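Local coordinates for protein ALDH21) (Physcomitrella patens subsp. patens, PDB 5MZ5) that oxidises succinic semialdehyde with NADP(+) as coenzyme and belongs to the aldehyde dehydrogenase family, with a Rossmann-type coenzyme domain, at residues K54-T59 against R216-A221; K176-P181 against I203-P208; P181-S186 against E256-L261. All coordinates share one frame; numbering follows the deposited sequence.

Contact 1 (K54-T59 against R216-A221); sequences KWLDVT and RTPLSA
Val58 meets Pro218 and Leu219 where an edge strand of the N-terminal four-stranded mixed sheet lies against the N-terminal part of helix 219-229, a helix that follows strand 209-212 of the Rossmann-type coenzyme domain. The contact is small and apolar, about 186 Å² of buried surface, with no direct hydrogen bond between the two segments.

From CB, which is directed at the 216-221 segment, the Val58 side chain forks into two methyls with separate tasks. CG1 stands anti to the backbone N (chi1 -178°) and reaches forward between two partners: it lies 3.7 Å from the carbonyl oxygen Arg216 O and meets the Leu219 methyl CD1 tip to tip at 4.0 Å. CG2, beside the backbone N, goes instead to the proline ring, where its nearest atom, Pro218 CD, is 3.7 Å away and CG is equally close. Leu56, two residues earlier on the same side of the strand, adds a looser touch of CD2 on Pro218 CG at 4.4 Å.

Around these side chains, Val70 of the adjacent strand 66-71 packs on both Val58 and Leu219, and Glu125 of helix 115-126 accepts hydrogen bonds from Leu219 N and Ser220 OG. Arg216, whose CB points away from the strand, makes a cation-pi contact with Trp188, an NADP(+)-binding residue, and Leu56 approaches Ser215, another. Lys61 NZ bonds to Arg216 O as well as to Thr59 O. One water completes the link at the strand's end, accepting from Thr59 N at 3.0 Å and donating a weak bond to Arg216 O at 3.4 Å.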
loop_
_atom_site.group_PDB
_atom_site.type_symbol
_atom_site.label_atom_id
_atom_site.label_comp_id
_atom_site.label_asym_id
_atom_site.label_seq_id
_atom_site.Cartn_x
_atom_site.Cartn_y
_atom_site.Cartn_z
ATOM N N LYS A 54 -16.307 -47.220 -8.690
ATOM C CA LYS A 54 -16.825 -47.153 -10.042
ATOM C C LYS A 54 -15.918 -46.269 -10.897
ATOM O O LYS A 54 -15.241 -45.378 -10.378
ATOM C CB LYS A 54 -18.270 -46.626 -10.002
ATOM C CG LYS A 54 -19.346 -47.735 -10.100
ATOM C CD LYS A 54 -19.339 -48.773 -8.959
ATOM C CE LYS A 54 -19.781 -50.140 -9.423
ATOM N NZ LYS A 54 -19.193 -51.218 -8.590
ATOM N N TRP A 55 -15.880 -46.532 -12.200
ATOM C CA TRP A 55 -15.008 -45.789 -13.099
ATOM C C TRP A 55 -15.716 -44.713 -13.873
ATOM O O TRP A 55 -16.847 -44.892 -14.302
ATOM C CB TRP A 55 -14.289 -46.728 -14.075
ATOM C CG TRP A 55 -13.333 -47.692 -13.434
ATOM C CD1 TRP A 55 -13.506 -49.037 -13.288
ATOM C CD2 TRP A 55 -12.048 -47.387 -12.869
ATOM N NE1 TRP A 55 -12.404 -49.595 -12.684
ATOM C CE2 TRP A 55 -11.497 -48.601 -12.401
ATOM C CE3 TRP A 55 -11.287 -46.213 -12.749
ATOM C CZ2 TRP A 55 -10.216 -48.676 -11.835
ATOM C CZ3 TRP A 55 -10.026 -46.284 -12.173
ATOM C CH2 TRP A 55 -9.515 -47.498 -11.694
ATOM N N LEU A 56 -15.039 -43.587 -14.042
ATOM C CA LEU A 56 -15.471 -42.475 -14.874
ATOM C C LEU A 56 -14.601 -42.542 -16.140
ATOM O O LEU A 56 -13.361 -42.592 -16.039
ATOM C CB LEU A 56 -15.266 -41.125 -14.146
ATOM C CG LEU A 56 -15.524 -39.835 -14.958
ATOM C CD1 LEU A 56 -17.035 -39.652 -15.292
ATOM C CD2 LEU A 56 -14.978 -38.606 -14.225
ATOM N N ASP A 57 -15.244 -42.544 -17.323
ATOM C CA ASP A 57 -14.538 -42.592 -18.611
ATOM C C ASP A 57 -14.134 -41.203 -19.048
ATOM O O ASP A 57 -14.954 -40.290 -19.022
ATOM C CB ASP A 57 -15.431 -43.204 -19.701
ATOM C CG ASP A 57 -15.665 -44.703 -19.624
ATOM O OD1 ASP A 57 -14.922 -45.384 -18.888
ATOM O OD2 ASP A 57 -16.545 -45.204 -20.371
ATOM N N VAL A 58 -12.877 -41.037 -19.461
ATOM C CA VAL A 58 -12.376 -39.771 -19.987
ATOM C C VAL A 58 -11.979 -40.005 -21.437
ATOM O O VAL A 58 -11.084 -40.814 -21.727
ATOM C CB VAL A 58 -11.261 -39.091 -19.153
ATOM C CG1 VAL A 58 -10.846 -37.752 -19.782
ATOM C CG2 VAL A 58 -11.706 -38.893 -17.705
ATOM N N THR A 59 -12.663 -39.304 -22.344
ATOM C CA THR A 59 -12.426 -39.479 -23.771
ATOM C C THR A 59 -11.454 -38.493 -24.377
ATOM O O THR A 59 -11.332 -37.350 -23.938
ATOM C CB THR A 59 -13.738 -39.488 -24.581
ATOM O OG1 THR A 59 -14.320 -38.179 -24.610
ATOM C CG2 THR A 59 -14.740 -40.557 -24.110
ATOM N N ARG A 216 -15.552 -34.084 -17.419
ATOM C CA ARG A 216 -15.073 -34.245 -18.799
ATOM C C ARG A 216 -13.555 -34.072 -18.908
ATOM O O ARG A 216 -12.947 -34.651 -19.805
ATOM C CB ARG A 216 -15.779 -33.261 -19.742
ATOM C CG ARG A 216 -16.996 -33.862 -20.429
ATOM C CD ARG A 216 -17.624 -32.921 -21.449
ATOM N NE ARG A 216 -18.313 -31.798 -20.810
ATOM C CZ ARG A 216 -19.272 -31.072 -21.379
ATOM N NH1 ARG A 216 -19.690 -31.355 -22.606
ATOM N NH2 ARG A 216 -19.831 -30.067 -20.718
ATOM N N THR A 217 -12.948 -33.228 -18.030
ATOM C CA THR A 217 -11.518 -32.920 -18.060
ATOM C C THR A 217 -10.863 -33.014 -16.647
ATOM O O THR A 217 -10.297 -32.019 -16.188
ATOM C CB THR A 217 -11.311 -31.508 -18.652
ATOM O OG1 THR A 217 -11.941 -30.563 -17.781
ATOM C CG2 THR A 217 -11.816 -31.357 -20.085
ATOM N N PRO A 218 -10.855 -34.182 -15.957
ATOM C CA PRO A 218 -10.284 -34.208 -14.596
ATOM C C PRO A 218 -8.799 -34.511 -14.479
ATOM O O PRO A 218 -8.256 -34.381 -13.392
ATOM C CB PRO A 218 -11.092 -35.327 -13.921
ATOM C CG PRO A 218 -11.359 -36.291 -15.029
ATOM C CD PRO A 218 -11.461 -35.491 -16.306
ATOM N N LEU A 219 -8.168 -34.990 -15.551
ATOM C CA LEU A 219 -6.796 -35.488 -15.503
ATOM C C LEU A 219 -5.759 -34.453 -15.158
ATOM O O LEU A 219 -4.784 -34.804 -14.499
ATOM C CB LEU A 219 -6.415 -36.218 -16.796
ATOM C CG LEU A 219 -7.429 -37.213 -17.346
ATOM C CD1 LEU A 219 -6.963 -37.725 -18.675
ATOM C CD2 LEU A 219 -7.710 -38.368 -16.347
ATOM N N SER A 220 -5.957 -33.195 -15.591
ATOM C CA SER A 220 -5.054 -32.069 -15.317
ATOM C C SER A 220 -5.042 -31.781 -13.830
ATOM O O SER A 220 -3.968 -31.574 -13.243
ATOM C CB SER A 220 -5.473 -30.827 -16.101
ATOM O OG SER A 220 -5.225 -31.028 -17.478
ATOM N N ALA A 221 -6.242 -31.812 -13.213
ATOM C CA ALA A 221 -6.383 -31.636 -11.775
ATOM C C ALA A 221 -5.759 -32.816 -11.016
ATOM O O ALA A 221 -5.160 -32.617 -9.964
ATOM C CB ALA A 221 -7.841 -31.501 -11.409
HETATM O O HOH W 1 -14.589 -37.258 -21.290
#

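Contact 2 (K176-P181 against I203-P208); sequences KFPIGP and IAVGCP
Pro178 and Cys207 fill the tight part of this contact, where the end of strand 170-178 and the turn after it run beside the chain leaving helix 193-205. The helix closes in a Schellman motif: Gly206, with positive phi (101°), is the C-prime residue, and Cys207 N and Gly206 N bond back to Ala202 O and Ile203 O. The Pro178 ring abuts this helix end, its CB 3.5 Å from Gly206 O and its CG 3.6 Å from Val205 O. Cys207 SG, beside its own backbone N (chi1 -79°), projects into the opposing turn, 3.4 Å from Gly180 O, 3.7 Å from Ile179 N and 3.9 Å from the branch methyl Ile179 CG2. Gly180 adopts a positive phi (119°), backbone angles suited to glycine.

Farther along, the two prolines touch more loosely, CG of Pro181 to CG of Pro208 at 4.1 Å, although Pro181 CA also makes a CH...O contact with Pro208 O at 3.4 Å. Val205 to Pro208 are all buried, whereas across from them the end of Ile179 leads away and Phe177 points away from the helix end, packing on Glu459 of the second subunit.

Helix 75-94 packs on Pro181 through Val86 and on Pro208 through Ala85, Ala89 and Met92, while Leu502 of strand 502-510 packs against Val205 and Met501 against Cys207, joining the oligomerisation sheet to the coenzyme domain.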
loop_
_atom_site.group_PDB
_atom_site.type_symbol
_atom_site.label_atom_id
_atom_site.label_comp_id
_atom_site.label_asym_id
_atom_site.label_seq_id
_atom_site.Cartn_x
_atom_site.Cartn_y
_atom_site.Cartn_z
ATOM N N LYS A 176 -4.114 -10.617 8.364
ATOM C CA LYS A 176 -4.998 -11.486 7.587
ATOM C C LYS A 176 -4.755 -12.939 7.936
ATOM O O LYS A 176 -3.610 -13.356 8.113
ATOM C CB LYS A 176 -4.852 -11.224 6.081
ATOM C CG LYS A 176 -5.429 -9.891 5.644
ATOM C CD LYS A 176 -5.083 -9.604 4.204
ATOM C CE LYS A 176 -5.429 -8.195 3.792
ATOM N NZ LYS A 176 -6.791 -8.124 3.200
ATOM N N PHE A 177 -5.840 -13.705 8.076
ATOM C CA PHE A 177 -5.784 -15.108 8.470
ATOM C C PHE A 177 -6.464 -16.012 7.453
ATOM O O PHE A 177 -7.438 -15.577 6.845
ATOM C CB PHE A 177 -6.470 -15.272 9.847
ATOM C CG PHE A 177 -5.705 -14.660 10.995
ATOM C CD1 PHE A 177 -5.766 -13.289 11.245
ATOM C CD2 PHE A 177 -4.927 -15.454 11.833
ATOM C CE1 PHE A 177 -5.024 -12.719 12.289
ATOM C CE2 PHE A 177 -4.203 -14.887 12.889
ATOM C CZ PHE A 177 -4.277 -13.526 13.125
ATOM N N PRO A 178 -6.024 -17.286 7.280
ATOM C CA PRO A 178 -6.759 -18.185 6.367
ATOM C C PRO A 178 -8.251 -18.276 6.720
ATOM O O PRO A 178 -8.585 -18.393 7.901
ATOM C CB PRO A 178 -6.062 -19.546 6.555
ATOM C CG PRO A 178 -4.711 -19.219 7.106
ATOM C CD PRO A 178 -4.889 -17.982 7.931
ATOM N N ILE A 179 -9.137 -18.168 5.720
ATOM C CA ILE A 179 -10.605 -18.250 5.915
ATOM C C ILE A 179 -11.023 -19.652 6.410
ATOM O O ILE A 179 -12.015 -19.772 7.133
ATOM C CB ILE A 179 -11.394 -17.812 4.636
ATOM C CG1 ILE A 179 -12.893 -17.496 4.953
ATOM C CG2 ILE A 179 -11.248 -18.829 3.453
ATOM C CD1 ILE A 179 -13.649 -16.803 3.784
ATOM N N GLY A 180 -10.235 -20.674 6.051
ATOM C CA GLY A 180 -10.495 -22.062 6.417
ATOM C C GLY A 180 -10.702 -22.948 5.212
ATOM O O GLY A 180 -10.322 -22.549 4.113
ATOM N N PRO A 181 -11.361 -24.132 5.373
ATOM C CA PRO A 181 -11.592 -25.032 4.208
ATOM C C PRO A 181 -12.331 -24.402 3.018
ATOM O O PRO A 181 -13.337 -23.715 3.171
ATOM C CB PRO A 181 -12.361 -26.216 4.813
ATOM C CG PRO A 181 -11.975 -26.213 6.273
ATOM C CD PRO A 181 -11.894 -24.736 6.614
ATOM N N ILE A 203 -3.004 -22.580 -1.283
ATOM C CA ILE A 203 -1.719 -23.007 -0.724
ATOM C C ILE A 203 -0.893 -21.761 -0.274
ATOM O O ILE A 203 -0.346 -21.779 0.818
ATOM C CB ILE A 203 -0.944 -23.927 -1.708
ATOM C CG1 ILE A 203 -1.722 -25.245 -1.944
ATOM C CG2 ILE A 203 0.486 -24.206 -1.199
ATOM C CD1 ILE A 203 -1.281 -26.067 -3.167
ATOM N N ALA A 204 -0.880 -20.678 -1.077
ATOM C CA ALA A 204 -0.152 -19.445 -0.757
ATOM C C ALA A 204 -0.624 -18.804 0.560
ATOM O O ALA A 204 0.174 -18.193 1.274
ATOM C CB ALA A 204 -0.270 -18.446 -1.911
ATOM N N VAL A 205 -1.913 -18.975 0.882
ATOM C CA VAL A 205 -2.569 -18.462 2.069
ATOM C C VAL A 205 -2.518 -19.454 3.260
ATOM O O VAL A 205 -2.357 -19.028 4.398
ATOM C CB VAL A 205 -4.005 -18.023 1.693
ATOM C CG1 VAL A 205 -4.964 -18.066 2.875
ATOM C CG2 VAL A 205 -3.985 -16.644 1.042
ATOM N N GLY A 206 -2.639 -20.742 2.980
ATOM C CA GLY A 206 -2.654 -21.777 4.003
ATOM C C GLY A 206 -4.063 -22.257 4.312
ATOM O O GLY A 206 -4.408 -22.461 5.482
ATOM N N CYS A 207 -4.885 -22.438 3.260
ATOM C CA CYS A 207 -6.257 -22.960 3.342
ATOM C C CYS A 207 -6.281 -24.402 2.865
ATOM O O CYS A 207 -5.892 -24.639 1.724
ATOM C CB CYS A 207 -7.216 -22.139 2.482
ATOM S SG CYS A 207 -7.754 -20.583 3.212
ATOM N N PRO A 208 -6.856 -25.362 3.623
ATOM C CA PRO A 208 -7.061 -26.705 3.051
ATOM C C PRO A 208 -8.224 -26.634 2.035
ATOM O O PRO A 208 -9.062 -25.728 2.101
ATOM C CB PRO A 208 -7.430 -27.558 4.272
ATOM C CG PRO A 208 -8.080 -26.599 5.203
ATOM C CD PRO A 208 -7.425 -25.261 4.990
#

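Contact 3 (P181-S186 against E256-L261); sequences PVSMVS and ERFKLL
Ser183 sits on Phe258, its CB 3.5 Å from the ring centroid and only 8° off the ring normal, a CH-pi contact centred over one face. Beside it the backbones of strands 182-185 and 260-264 pair in parallel, Val182 opposite Leu260 and Ser183 opposite Leu261. Ser183 N donates to Leu260 O at 2.8 Å in a nearly straight bond (173°), and Lys259 N donates to Pro181 O at 2.9 Å, approaching in the carbonyl plane. On one sheet face Val182 and Leu260 lie side by side, CG1 to CD2 at 4.1 Å. On the other, Leu261 CD1 comes within 3.7 Å of Ser183 OG and also touches Val185 CG2.

A second shell surrounds these groups. Ser183 OG, anti to its backbone N (chi1 175°), bonds to Phe252 O, which fixes the rotation of the hydroxyl. Val210 and Lys280 pack on Phe258, as does Ile82 of helix 75-94; Arg257 forms salt bridges with Asp255 and, on that helix, with Asp79 and Asp83. Met184, turned away from strand 260-264, packs on helix 193-205.

Strand 182-185 leads directly into Ser186, an NADP(+)-binding residue, and Val185 lies near another, Lys212. Parallel central strands that deliver cofactor ligands from their C-terminal ends are the hallmark of the Rossmann-type coenzyme domain of aldehyde dehydrogenases.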
loop_
_atom_site.group_PDB
_atom_site.type_symbol
_atom_site.label_atom_id
_atom_site.label_comp_id
_atom_site.label_asym_id
_atom_site.label_seq_id
_atom_site.Cartn_x
_atom_site.Cartn_y
_atom_site.Cartn_z
ATOM N N PRO A 181 -11.361 -24.132 5.373
ATOM C CA PRO A 181 -11.592 -25.032 4.208
ATOM C C PRO A 181 -12.331 -24.402 3.018
ATOM O O PRO A 181 -13.337 -23.715 3.171
ATOM C CB PRO A 181 -12.361 -26.216 4.813
ATOM C CG PRO A 181 -11.975 -26.213 6.273
ATOM C CD PRO A 181 -11.894 -24.736 6.614
ATOM N N VAL A 182 -11.776 -24.627 1.821
ATOM C CA VAL A 182 -12.282 -24.061 0.576
ATOM C C VAL A 182 -12.870 -25.146 -0.316
ATOM O O VAL A 182 -12.224 -26.162 -0.572
ATOM C CB VAL A 182 -11.199 -23.226 -0.171
ATOM C CG1 VAL A 182 -11.728 -22.659 -1.500
ATOM C CG2 VAL A 182 -10.632 -22.102 0.706
ATOM N N SER A 183 -14.102 -24.902 -0.809
ATOM C CA SER A 183 -14.771 -25.758 -1.788
ATOM C C SER A 183 -14.439 -25.165 -3.169
ATOM O O SER A 183 -14.689 -23.979 -3.411
ATOM C CB SER A 183 -16.280 -25.762 -1.572
ATOM O OG SER A 183 -16.874 -26.513 -2.612
ATOM N N MET A 184 -13.842 -25.983 -4.054
ATOM C CA MET A 184 -13.438 -25.543 -5.401
ATOM C C MET A 184 -14.130 -26.377 -6.437
ATOM O O MET A 184 -14.142 -27.603 -6.331
ATOM C CB MET A 184 -11.909 -25.625 -5.610
ATOM C CG MET A 184 -11.098 -24.885 -4.570
ATOM S SD MET A 184 -9.342 -25.235 -4.777
ATOM C CE MET A 184 -8.685 -24.095 -3.642
ATOM N N VAL A 185 -14.735 -25.708 -7.423
ATOM C CA VAL A 185 -15.434 -26.323 -8.547
ATOM C C VAL A 185 -14.875 -25.651 -9.793
ATOM O O VAL A 185 -15.008 -24.444 -9.964
ATOM C CB VAL A 185 -16.986 -26.234 -8.425
ATOM C CG1 VAL A 185 -17.666 -26.933 -9.610
ATOM C CG2 VAL A 185 -17.477 -26.840 -7.088
ATOM N N SER A 186 -14.176 -26.424 -10.617
ATOM C CA SER A 186 -13.454 -25.908 -11.778
ATOM C C SER A 186 -14.077 -26.314 -13.142
ATOM O O SER A 186 -14.881 -27.240 -13.191
ATOM C CB SER A 186 -11.987 -26.304 -11.681
ATOM O OG SER A 186 -11.853 -27.706 -11.534
ATOM N N GLU A 256 -21.675 -26.993 5.268
ATOM C CA GLU A 256 -21.373 -25.953 6.251
ATOM C C GLU A 256 -19.929 -25.988 6.751
ATOM O O GLU A 256 -19.473 -24.994 7.319
ATOM C CB GLU A 256 -22.360 -26.007 7.430
ATOM C CG GLU A 256 -23.814 -25.759 7.042
ATOM C CD GLU A 256 -24.825 -25.816 8.173
ATOM O OE1 GLU A 256 -25.895 -26.445 7.987
ATOM O OE2 GLU A 256 -24.554 -25.217 9.239
ATOM N N ARG A 257 -19.191 -27.108 6.518
ATOM C CA ARG A 257 -17.783 -27.221 6.922
ATOM C C ARG A 257 -16.868 -26.359 6.025
ATOM O O ARG A 257 -15.775 -26.000 6.435
ATOM C CB ARG A 257 -17.333 -28.686 6.983
ATOM C CG ARG A 257 -17.911 -29.478 8.165
ATOM C CD ARG A 257 -17.776 -30.986 7.969
ATOM N NE ARG A 257 -18.583 -31.467 6.838
ATOM C CZ ARG A 257 -18.591 -32.711 6.361
ATOM N NH1 ARG A 257 -19.365 -33.026 5.333
ATOM N NH2 ARG A 257 -17.821 -33.645 6.902
ATOM N N PHE A 258 -17.325 -26.018 4.813
ATOM C CA PHE A 258 -16.589 -25.123 3.924
ATOM C C PHE A 258 -16.886 -23.669 4.300
ATOM O O PHE A 258 -18.049 -23.303 4.536
ATOM C CB PHE A 258 -16.978 -25.332 2.469
ATOM C CG PHE A 258 -16.629 -26.656 1.852
ATOM C CD1 PHE A 258 -15.302 -27.015 1.647
ATOM C CD2 PHE A 258 -17.622 -27.488 1.358
ATOM C CE1 PHE A 258 -14.984 -28.204 1.005
ATOM C CE2 PHE A 258 -17.302 -28.670 0.697
ATOM C CZ PHE A 258 -15.984 -29.014 0.514
ATOM N N LYS A 259 -15.830 -22.842 4.309
ATOM C CA LYS A 259 -15.905 -21.409 4.648
ATOM C C LYS A 259 -16.011 -20.535 3.411
ATOM O O LYS A 259 -16.430 -19.375 3.482
ATOM C CB LYS A 259 -14.687 -20.992 5.506
ATOM C CG LYS A 259 -14.589 -21.751 6.854
ATOM C CD LYS A 259 -15.814 -21.608 7.784
ATOM C CE LYS A 259 -15.873 -20.279 8.523
ATOM N NZ LYS A 259 -17.033 -20.188 9.458
ATOM N N LEU A 260 -15.625 -21.103 2.277
ATOM C CA LEU A 260 -15.663 -20.436 0.991
ATOM C C LEU A 260 -15.955 -21.440 -0.119
ATOM O O LEU A 260 -15.416 -22.548 -0.111
ATOM C CB LEU A 260 -14.305 -19.740 0.721
ATOM C CG LEU A 260 -14.069 -19.121 -0.687
ATOM C CD1 LEU A 260 -14.918 -17.875 -0.917
ATOM C CD2 LEU A 260 -12.610 -18.752 -0.862
ATOM N N LEU A 261 -16.824 -21.036 -1.058
ATOM C CA LEU A 261 -17.065 -21.738 -2.295
ATOM C C LEU A 261 -16.484 -20.850 -3.431
ATOM O O LEU A 261 -16.845 -19.684 -3.559
ATOM C CB LEU A 261 -18.568 -22.014 -2.525
ATOM C CG LEU A 261 -19.000 -22.379 -3.958
ATOM C CD1 LEU A 261 -18.299 -23.673 -4.471
ATOM C CD2 LEU A 261 -20.507 -22.532 -4.048
#

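Overall arrangement
Contacts 2 and 3 are neighbours, their centres about 11 Å apart; they share Pro181 and are joined by a probable hydrogen bond from Val182 N to Pro208 O (2.9 Å). Strand 182-185, helix 193-205 and strand 209-212 form a beta-alpha-beta unit, in which contact 2 lies at the end of the helix; contact 3 adds strand 260-264, which pairs with strand 182-185 on the side away from 209-212. Contact 1 touches neither: its centre is about 21 Å from that of contact 3 and 28 Å from that of contact 2, nearest atoms about 6 and 10 Å. Contacts 1 and 3 both border the NADP(+) site, empty in this chain; contact 2 lies away from it.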